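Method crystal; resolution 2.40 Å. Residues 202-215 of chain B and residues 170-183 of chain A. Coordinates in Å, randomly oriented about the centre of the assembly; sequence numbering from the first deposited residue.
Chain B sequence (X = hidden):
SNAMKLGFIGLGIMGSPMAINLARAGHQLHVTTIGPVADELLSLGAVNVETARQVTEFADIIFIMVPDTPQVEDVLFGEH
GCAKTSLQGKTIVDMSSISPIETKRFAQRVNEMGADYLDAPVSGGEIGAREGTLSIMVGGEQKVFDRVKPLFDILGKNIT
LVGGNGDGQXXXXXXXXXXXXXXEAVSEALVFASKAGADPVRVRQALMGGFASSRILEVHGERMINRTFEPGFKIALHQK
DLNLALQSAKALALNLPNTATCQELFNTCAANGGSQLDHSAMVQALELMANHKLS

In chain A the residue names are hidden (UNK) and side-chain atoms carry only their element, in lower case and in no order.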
ATOM      1  N   ARG B 202       3.129 -17.458  22.812  1.00 43.99           N
ATOM      2  CA  ARG B 202       4.489 -17.121  23.256  1.00 45.54           C
ATOM      3  C   ARG B 202       5.012 -15.814  22.686  1.00 43.64           C
ATOM      4  O   ARG B 202       5.513 -14.966  23.428  1.00 42.60           O
ATOM      5  CB  ARG B 202       5.471 -18.235  22.870  1.00 51.28           C
ATOM      6  CG  ARG B 202       5.936 -19.114  24.024  1.00 55.67           C
ATOM      7  CD  ARG B 202       4.767 -19.791  24.711  1.00 59.48           C
ATOM      8  NE  ARG B 202       5.207 -20.626  25.821  1.00 62.63           N
ATOM      9  CZ  ARG B 202       5.962 -21.709  25.681  1.00 63.11           C
ATOM     10  NH1 ARG B 202       6.364 -22.090  24.471  1.00 61.81           N
ATOM     11  NH2 ARG B 202       6.308 -22.411  26.752  1.00 62.46           N
ATOM     12  N   VAL B 203       4.920 -15.675  21.364  1.00 41.51           N
ATOM     13  CA  VAL B 203       5.384 -14.475  20.684  1.00 38.99           C
ATOM     14  C   VAL B 203       4.742 -13.234  21.317  1.00 39.82           C
ATOM     15  O   VAL B 203       5.442 -12.281  21.678  1.00 36.93           O
ATOM     16  CB  VAL B 203       5.057 -14.527  19.173  1.00 38.70           C
ATOM     17  CG1 VAL B 203       5.717 -13.351  18.459  1.00 36.20           C
ATOM     18  CG2 VAL B 203       5.542 -15.845  18.574  1.00 36.87           C
ATOM     19  N   ARG B 204       3.417 -13.245  21.470  1.00 38.43           N
ATOM     20  CA  ARG B 204       2.743 -12.104  22.079  1.00 38.42           C
ATOM     21  C   ARG B 204       3.324 -11.832  23.462  1.00 39.95           C
ATOM     22  O   ARG B 204       3.501 -10.676  23.850  1.00 40.30           O
ATOM     23  CB  ARG B 204       1.236 -12.349  22.189  1.00 37.53           C
ATOM     24  CG  ARG B 204       0.494 -11.291  23.011  1.00 37.39           C
ATOM     25  CD  ARG B 204      -0.992 -11.627  23.123  1.00 40.05           C
ATOM     26  NE  ARG B 204      -1.718 -10.813  24.102  1.00 39.49           N
ATOM     27  CZ  ARG B 204      -1.349 -10.654  25.372  1.00 39.93           C
ATOM     28  NH1 ARG B 204      -0.250 -11.245  25.827  1.00 39.17           N
ATOM     29  NH2 ARG B 204      -2.090  -9.919  26.196  1.00 35.29           N
ATOM     30  N   GLN B 205       3.626 -12.896  24.203  1.00 40.36           N
ATOM     31  CA  GLN B 205       4.195 -12.750  25.542  1.00 41.23           C
ATOM     32  C   GLN B 205       5.608 -12.195  25.454  1.00 40.49           C
ATOM     33  O   GLN B 205       5.972 -11.268  26.181  1.00 37.29           O
ATOM     34  CB  GLN B 205       4.218 -14.097  26.256  1.00 43.85           C
ATOM     35  CG  GLN B 205       3.192 -14.230  27.351  1.00 49.71           C
ATOM     36  CD  GLN B 205       2.655 -15.642  27.456  1.00 53.90           C
ATOM     37  OE1 GLN B 205       3.417 -16.615  27.396  1.00 55.53           O
ATOM     38  NE2 GLN B 205       1.336 -15.766  27.617  1.00 53.99           N
ATOM     39  N   ALA B 206       6.408 -12.772  24.562  1.00 39.13           N
ATOM     40  CA  ALA B 206       7.771 -12.313  24.384  1.00 37.18           C
ATOM     41  C   ALA B 206       7.748 -10.829  24.044  1.00 37.66           C
ATOM     42  O   ALA B 206       8.363 -10.024  24.732  1.00 37.10           O
ATOM     43  CB  ALA B 206       8.433 -13.090  23.280  1.00 35.86           C
ATOM     44  N   LEU B 207       6.997 -10.471  23.005  1.00 38.67           N
ATOM     45  CA  LEU B 207       6.908  -9.087  22.546  1.00 40.58           C
ATOM     46  C   LEU B 207       6.323  -8.066  23.516  1.00 41.34           C
ATOM     47  O   LEU B 207       6.466  -6.864  23.307  1.00 37.91           O
ATOM     48  CB  LEU B 207       6.147  -9.030  21.214  1.00 41.68           C
ATOM     49  CG  LEU B 207       6.840  -9.789  20.072  1.00 43.61           C
ATOM     50  CD1 LEU B 207       6.203  -9.449  18.742  1.00 43.58           C
ATOM     51  CD2 LEU B 207       8.309  -9.414  20.045  1.00 45.84           C
HETATM   52  N   MSE B 208       5.684  -8.539  24.579  1.00 44.52           N
HETATM   53  CA  MSE B 208       5.084  -7.639  25.561  1.00 48.35           C
HETATM   54  C   MSE B 208       6.144  -6.809  26.270  1.00 47.21           C
HETATM   55  O   MSE B 208       5.935  -5.636  26.565  1.00 45.07           O
HETATM   56  CB  MSE B 208       4.280  -8.430  26.594  1.00 54.30           C
HETATM   57  CG  MSE B 208       3.072  -7.681  27.098  1.00 61.42           C
HETATM   58 SE   MSE B 208       1.926  -7.298  25.596  1.00 78.07          SE
HETATM   59  CE  MSE B 208       2.570  -5.564  25.093  1.00 70.16           C
ATOM     60  N   GLY B 209       7.273  -7.433  26.568  1.00 47.65           N
ATOM     61  CA  GLY B 209       8.342  -6.706  27.218  1.00 49.35           C
ATOM     62  C   GLY B 209       9.197  -6.209  26.080  1.00 50.84           C
ATOM     63  O   GLY B 209       9.890  -7.003  25.446  1.00 54.08           O
ATOM     64  N   GLY B 210       9.134  -4.913  25.794  1.00 48.19           N
ATOM     65  CA  GLY B 210       9.916  -4.382  24.693  1.00 45.24           C
ATOM     66  C   GLY B 210       9.176  -3.303  23.936  1.00 43.86           C
ATOM     67  O   GLY B 210       8.090  -2.900  24.343  1.00 43.62           O
ATOM     68  N   PHE B 211       9.742  -2.846  22.825  1.00 42.66           N
ATOM     69  CA  PHE B 211       9.117  -1.773  22.059  1.00 42.92           C
ATOM     70  C   PHE B 211       7.903  -2.125  21.231  1.00 40.41           C
ATOM     71  O   PHE B 211       7.236  -1.236  20.703  1.00 39.87           O
ATOM     72  CB  PHE B 211      10.167  -1.079  21.199  1.00 44.59           C
ATOM     73  CG  PHE B 211      11.163  -0.327  22.008  1.00 47.41           C
ATOM     74  CD1 PHE B 211      11.205   1.055  21.970  1.00 50.04           C
ATOM     75  CD2 PHE B 211      12.001  -1.001  22.892  1.00 50.57           C
ATOM     76  CE1 PHE B 211      12.058   1.767  22.800  1.00 49.01           C
ATOM     77  CE2 PHE B 211      12.860  -0.304  23.732  1.00 49.84           C
ATOM     78  CZ  PHE B 211      12.887   1.085  23.685  1.00 51.88           C
ATOM     79  N   ALA B 212       7.599  -3.412  21.129  1.00 38.77           N
ATOM     80  CA  ALA B 212       6.428  -3.837  20.379  1.00 37.95           C
ATOM     81  C   ALA B 212       5.178  -3.617  21.245  1.00 36.84           C
ATOM     82  O   ALA B 212       4.059  -3.541  20.735  1.00 35.22           O
ATOM     83  CB  ALA B 212       6.555  -5.308  20.007  1.00 38.94           C
ATOM     84  N   SER B 213       5.390  -3.491  22.553  1.00 34.22           N
ATOM     85  CA  SER B 213       4.298  -3.311  23.507  1.00 33.01           C
ATOM     86  C   SER B 213       3.367  -2.142  23.262  1.00 31.13           C
ATOM     87  O   SER B 213       3.801  -1.025  23.014  1.00 28.23           O
ATOM     88  CB  SER B 213       4.848  -3.194  24.934  1.00 35.30           C
ATOM     89  OG  SER B 213       3.798  -3.258  25.899  1.00 34.71           O
ATOM     90  N   SER B 214       2.074  -2.426  23.365  1.00 30.81           N
ATOM     91  CA  SER B 214       1.018  -1.436  23.192  1.00 33.69           C
ATOM     92  C   SER B 214      -0.253  -2.057  23.762  1.00 36.45           C
ATOM     93  O   SER B 214      -0.313  -3.270  23.981  1.00 36.82           O
ATOM     94  CB  SER B 214       0.795  -1.136  21.717  1.00 35.77           C
ATOM     95  OG  SER B 214       0.190  -2.257  21.081  1.00 35.05           O
ATOM     96  N   ARG B 215      -1.277  -1.239  23.977  1.00 37.38           N
ATOM     97  CA  ARG B 215      -2.512  -1.748  24.538  1.00 39.40           C
ATOM     98  C   ARG B 215      -3.199  -2.702  23.565  1.00 39.83           C
ATOM     99  O   ARG B 215      -3.874  -3.642  23.988  1.00 40.76           O
ATOM    100  CB  ARG B 215      -3.456  -0.594  24.889  1.00 46.70           C
ATOM    101  CG  ARG B 215      -4.692  -1.039  25.655  1.00 51.74           C
ATOM    102  CD  ARG B 215      -4.382  -1.265  27.126  1.00 53.66           C
ATOM    103  NE  ARG B 215      -4.539  -0.028  27.883  1.00 59.42           N
ATOM    104  CZ  ARG B 215      -5.701   0.610  28.031  1.00 62.26           C
ATOM    105  NH1 ARG B 215      -6.807   0.123  27.474  1.00 61.18           N
ATOM    106  NH2 ARG B 215      -5.758   1.737  28.736  1.00 62.21           N
TER
ATOM    107  N   UNK A 170      11.942 -16.242  14.482  1.00 27.50           N
ATOM    108  CA  UNK A 170      10.617 -15.820  14.105  1.00 27.17           C
ATOM    109  C   UNK A 170      10.105 -14.760  15.068  1.00 30.99           C
ATOM    110  O   UNK A 170       9.371 -13.843  14.664  1.00 32.69           O
ATOM    111  c   UNK A 170       9.656 -17.002  14.077  1.00 25.83           C
ATOM    112  o   UNK A 170      10.048 -17.908  13.037  1.00 22.48           O
ATOM    113  c   UNK A 170       8.217 -16.509  13.854  1.00 19.65           C
ATOM    114  N   UNK A 171      10.507 -14.869  16.332  1.00 29.36           N
ATOM    115  CA  UNK A 171      10.063 -13.919  17.347  1.00 27.79           C
ATOM    116  C   UNK A 171      10.697 -12.548  17.114  1.00 27.77           C
ATOM    117  O   UNK A 171      10.046 -11.514  17.253  1.00 27.86           O
ATOM    118  c   UNK A 171      10.418 -14.435  18.735  1.00 25.86           C
ATOM    119  s   UNK A 171       9.624 -13.522  20.072  1.00 28.11           S
ATOM    120  N   UNK A 172      11.973 -12.538  16.754  1.00 29.21           N
ATOM    121  CA  UNK A 172      12.655 -11.281  16.491  1.00 26.48           C
ATOM    122  C   UNK A 172      12.013 -10.577  15.287  1.00 27.80           C
ATOM    123  O   UNK A 172      11.740  -9.384  15.349  1.00 28.97           O
ATOM    124  c   UNK A 172      15.728  -8.016  16.541  1.00 19.05           C
ATOM    125  c   UNK A 172      14.937 -10.283  15.830  1.00 19.54           C
ATOM    126  c   UNK A 172      14.929  -9.248  16.937  1.00 18.73           C
ATOM    127  c   UNK A 172      14.141 -11.531  16.218  1.00 23.54           C
ATOM    128  n   UNK A 172      17.100  -8.392  16.084  1.00 14.38           N
ATOM    129  N   UNK A 173      11.771 -11.307  14.198  1.00 28.24           N
ATOM    130  CA  UNK A 173      11.185 -10.693  13.005  1.00 27.51           C
ATOM    131  C   UNK A 173       9.856 -10.051  13.336  1.00 28.34           C
ATOM    132  O   UNK A 173       9.578  -8.931  12.904  1.00 27.39           O
ATOM    133  c   UNK A 173      10.972 -11.711  11.867  1.00 26.71           C
ATOM    134  c   UNK A 173      10.209 -11.062  10.718  1.00 25.77           C
ATOM    135  c   UNK A 173      12.303 -12.197  11.360  1.00 23.13           C
ATOM    136  N   UNK A 174       9.046 -10.768  14.114  1.00 30.37           N
ATOM    137  CA  UNK A 174       7.730 -10.283  14.525  1.00 29.06           C
ATOM    138  C   UNK A 174       7.868  -8.975  15.305  1.00 29.32           C
ATOM    139  O   UNK A 174       7.062  -8.060  15.149  1.00 28.35           O
ATOM    140  c   UNK A 174       7.022 -11.342  15.372  1.00 28.89           C
ATOM    141  N   UNK A 175       8.899  -8.901  16.138  1.00 30.77           N
ATOM    142  CA  UNK A 175       9.182  -7.712  16.933  1.00 32.93           C
ATOM    143  C   UNK A 175       9.462  -6.532  15.988  1.00 32.38           C
ATOM    144  O   UNK A 175       8.852  -5.458  16.101  1.00 34.74           O
ATOM    145  o   UNK A 175      11.325  -5.841  18.544  1.00 41.18           O
ATOM    146  n   UNK A 175      10.120  -6.991  20.057  1.00 37.46           N
ATOM    147  c   UNK A 175      10.659  -6.839  18.851  1.00 38.48           C
ATOM    148  c   UNK A 175      10.401  -7.974  17.846  1.00 33.69           C
ATOM    149  N   UNK A 176      10.367  -6.743  15.038  1.00 30.18           N
ATOM    150  CA  UNK A 176      10.736  -5.688  14.097  1.00 26.76           C
ATOM    151  C   UNK A 176       9.614  -5.210  13.193  1.00 25.24           C
ATOM    152  O   UNK A 176       9.593  -4.045  12.803  1.00 24.93           O
ATOM    153  c   UNK A 176      13.428  -5.204  15.105  1.00 22.69           C
ATOM    154  n   UNK A 176      14.092  -4.185  14.599  1.00 17.08           N
ATOM    155  o   UNK A 176      13.017  -5.217  16.271  1.00 22.84           O
ATOM    156  c   UNK A 176      13.166  -6.370  14.157  1.00 23.36           C
ATOM    157  c   UNK A 176      11.945  -6.134  13.284  1.00 25.97           C
ATOM    158  N   UNK A 177       8.673  -6.091  12.869  1.00 26.44           N
ATOM    159  CA  UNK A 177       7.538  -5.679  12.042  1.00 25.35           C
ATOM    160  C   UNK A 177       6.669  -4.685  12.818  1.00 24.10           C
ATOM    161  O   UNK A 177       6.328  -3.620  12.314  1.00 27.69           O
ATOM    162  c   UNK A 177       6.550  -8.991  10.253  1.00 24.24           C
ATOM    163  c   UNK A 177       6.639  -6.874  11.643  1.00 24.43           C
ATOM    164  c   UNK A 177       7.311  -7.721  10.569  1.00 22.72           C
ATOM    165  c   UNK A 177       5.313  -6.371  11.135  1.00 21.03           C
ATOM    166  N   UNK A 178       6.319  -5.039  14.049  1.00 21.46           N
ATOM    167  CA  UNK A 178       5.477  -4.193  14.875  1.00 18.08           C
ATOM    168  C   UNK A 178       6.156  -2.888  15.233  1.00 22.31           C
ATOM    169  O   UNK A 178       5.508  -1.853  15.258  1.00 23.35           O
ATOM    170  c   UNK A 178       3.357  -6.714  16.953  1.00 16.96           C
ATOM    171  c   UNK A 178       5.045  -4.933  16.154  1.00 18.29           C
ATOM    172  c   UNK A 178       4.583  -3.943  17.226  1.00 13.37           C
ATOM    173  c   UNK A 178       3.959  -5.958  15.788  1.00 17.36           C
ATOM    174  N   UNK A 179       7.456  -2.910  15.501  1.00 24.36           N
ATOM    175  CA  UNK A 179       8.120  -1.664  15.843  1.00 25.30           C
ATOM    176  C   UNK A 179       8.037  -0.725  14.658  1.00 26.11           C
ATOM    177  O   UNK A 179       7.792   0.472  14.821  1.00 27.91           O
ATOM    178  c   UNK A 179       9.659  -2.839  17.406  1.00 32.81           C
ATOM    179  c   UNK A 179       9.595  -1.888  16.228  1.00 28.59           C
ATOM    180  c   UNK A 179      10.268  -0.551  16.586  1.00 26.52           C
ATOM    181  N   UNK A 180       8.216  -1.277  13.462  1.00 26.78           N
ATOM    182  CA  UNK A 180       8.160  -0.483  12.235  1.00 27.34           C
ATOM    183  C   UNK A 180       6.740   0.035  11.984  1.00 28.21           C
ATOM    184  O   UNK A 180       6.520   1.233  11.799  1.00 29.42           O
ATOM    185  c   UNK A 180       8.635  -1.320  11.048  1.00 26.91           C
ATOM    186  N   UNK A 181       5.773  -0.870  11.968  1.00 25.37           N
ATOM    187  CA  UNK A 181       4.409  -0.453  11.745  1.00 25.37           C
ATOM    188  C   UNK A 181       3.897   0.531  12.820  1.00 24.53           C
ATOM    189  O   UNK A 181       3.163   1.465  12.492  1.00 21.84           O
ATOM    190  c   UNK A 181       3.502  -1.692  11.626  1.00 24.16           C
ATOM    191  c   UNK A 181       2.597  -3.465  10.122  1.00 17.36           C
ATOM    192  c   UNK A 181       4.896  -2.530   9.714  1.00 14.51           C
ATOM    193  c   UNK A 181       3.472  -2.228  10.188  1.00 22.63           C
ATOM    194  N   UNK A 182       4.285   0.339  14.087  1.00 23.20           N
ATOM    195  CA  UNK A 182       3.846   1.245  15.164  1.00 21.86           C
ATOM    196  C   UNK A 182       4.481   2.621  14.979  1.00 23.61           C
ATOM    197  O   UNK A 182       3.809   3.650  15.139  1.00 24.97           O
ATOM    198  c   UNK A 182       3.200  -0.334  17.015  1.00 20.33           C
ATOM    199  o   UNK A 182       2.458  -0.910  16.215  1.00 20.89           O
ATOM    200  c   UNK A 182       4.207   0.678  16.532  1.00 17.27           C
ATOM    201  n   UNK A 182       3.167  -0.569  18.325  1.00 15.37           N
ATOM    202  N   UNK A 183       5.762   2.644  14.616  1.00 23.86           N
ATOM    203  CA  UNK A 183       6.444   3.914  14.389  1.00 23.56           C
ATOM    204  C   UNK A 183       5.769   4.657  13.236  1.00 23.94           C
ATOM    205  O   UNK A 183       5.553   5.864  13.309  1.00 25.87           O
ATOM    206  c   UNK A 183       7.957   3.716  14.054  1.00 20.43           C
ATOM    207  c   UNK A 183       8.704   3.230  15.299  1.00 19.44           C
ATOM    208  c   UNK A 183       8.565   5.022  13.594  1.00 12.59           C
ATOM    209  c   UNK A 183      10.167   2.818  15.047  1.00 22.06           C
TER
HETATM  210  O   HOH W   1       4.823  -0.294  20.852  1.00 39.64           O
HETATM  211  O   HOH W   2       1.793  -3.203  19.227  1.00 39.80           O

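Position 170 of chain A carries one carbon bearing an oxygen and a carbon, and nothing on chain B lies within contact distance; the beta-branched hydroxyl identifies Thr A170. At 171 a single carbon ends in sulfur. That sulfur lies 3.4 Å from CB of Ala B206 and 4.2 Å from CG1 of Val B203, which defines Cys A171. Position 172, four carbons in a row ending in nitrogen, points away from chain B and is Lys A172. Position 173, one carbon carrying two more, is out of reach: Val A173.

Position 174 has one carbon, CB, 3.9 Å from CG1 of Val B203 and 4.0 Å from CD1 of Leu B207. It is Ala A174, and its small side chain leaves the leucine close to the helix backbone, with Leu B207 CD1 3.8 Å from Ala A174 C. Position 175 has two carbons, the second bearing one oxygen and one nitrogen, beside Leu B207 and Ala B212; this short amide is Asn A175. Position 176 has one carbon more before its oxygen and nitrogen, starts out away from chain B and makes no contact: Gln A176. Position 177, four carbons forked at the first with one arm two carbons long, is the out-of-reach Ile A177.

The same fork at 178 points toward chain B, where carbons approach Leu B207 and Ala B212. This is Ile A178, with CG2 3.7 Å from Ala B212 CB and CD1 4.3 Å from Leu B207 CD1. Position 179, one carbon carrying two, meets Phe B211 and is Val A179, its CG2 4.2 Å from Phe B211 CB. Position 180, a lone carbon, is Ala A180; 181, four carbons forked at the second, is Leu A181. Neither reaches chain B. Position 182 has two carbons, the second with oxygen and nitrogen, and faces Ala B212 and Ser B214: Asn A182. Position 183, four carbons forked at the first, is the non-contacting Ile A183.

The contact is largely apolar, with Leu B207 as a knob among Cys A171, Ala A174, Asn A175 and Ile A178. Beyond the chain B helix, the turn from Gly B210 to Ser B213 brings Ala B212 against the same helix of chain A. No direct hydrogen bond crosses between the stretches; two waters bridge instead. Each accepts from Asn A182 ND2, at 3.0 Å for water 1 and 3.1 Å for water 2. Water 1 donates to the carbonyls of Phe B211 and Ser B213, whereas water 2 donates to Ala B212 O and also hydrogen-bonds Ser B214 OG.

Chain A, residues 170-183: TCKVANQIIVALNI
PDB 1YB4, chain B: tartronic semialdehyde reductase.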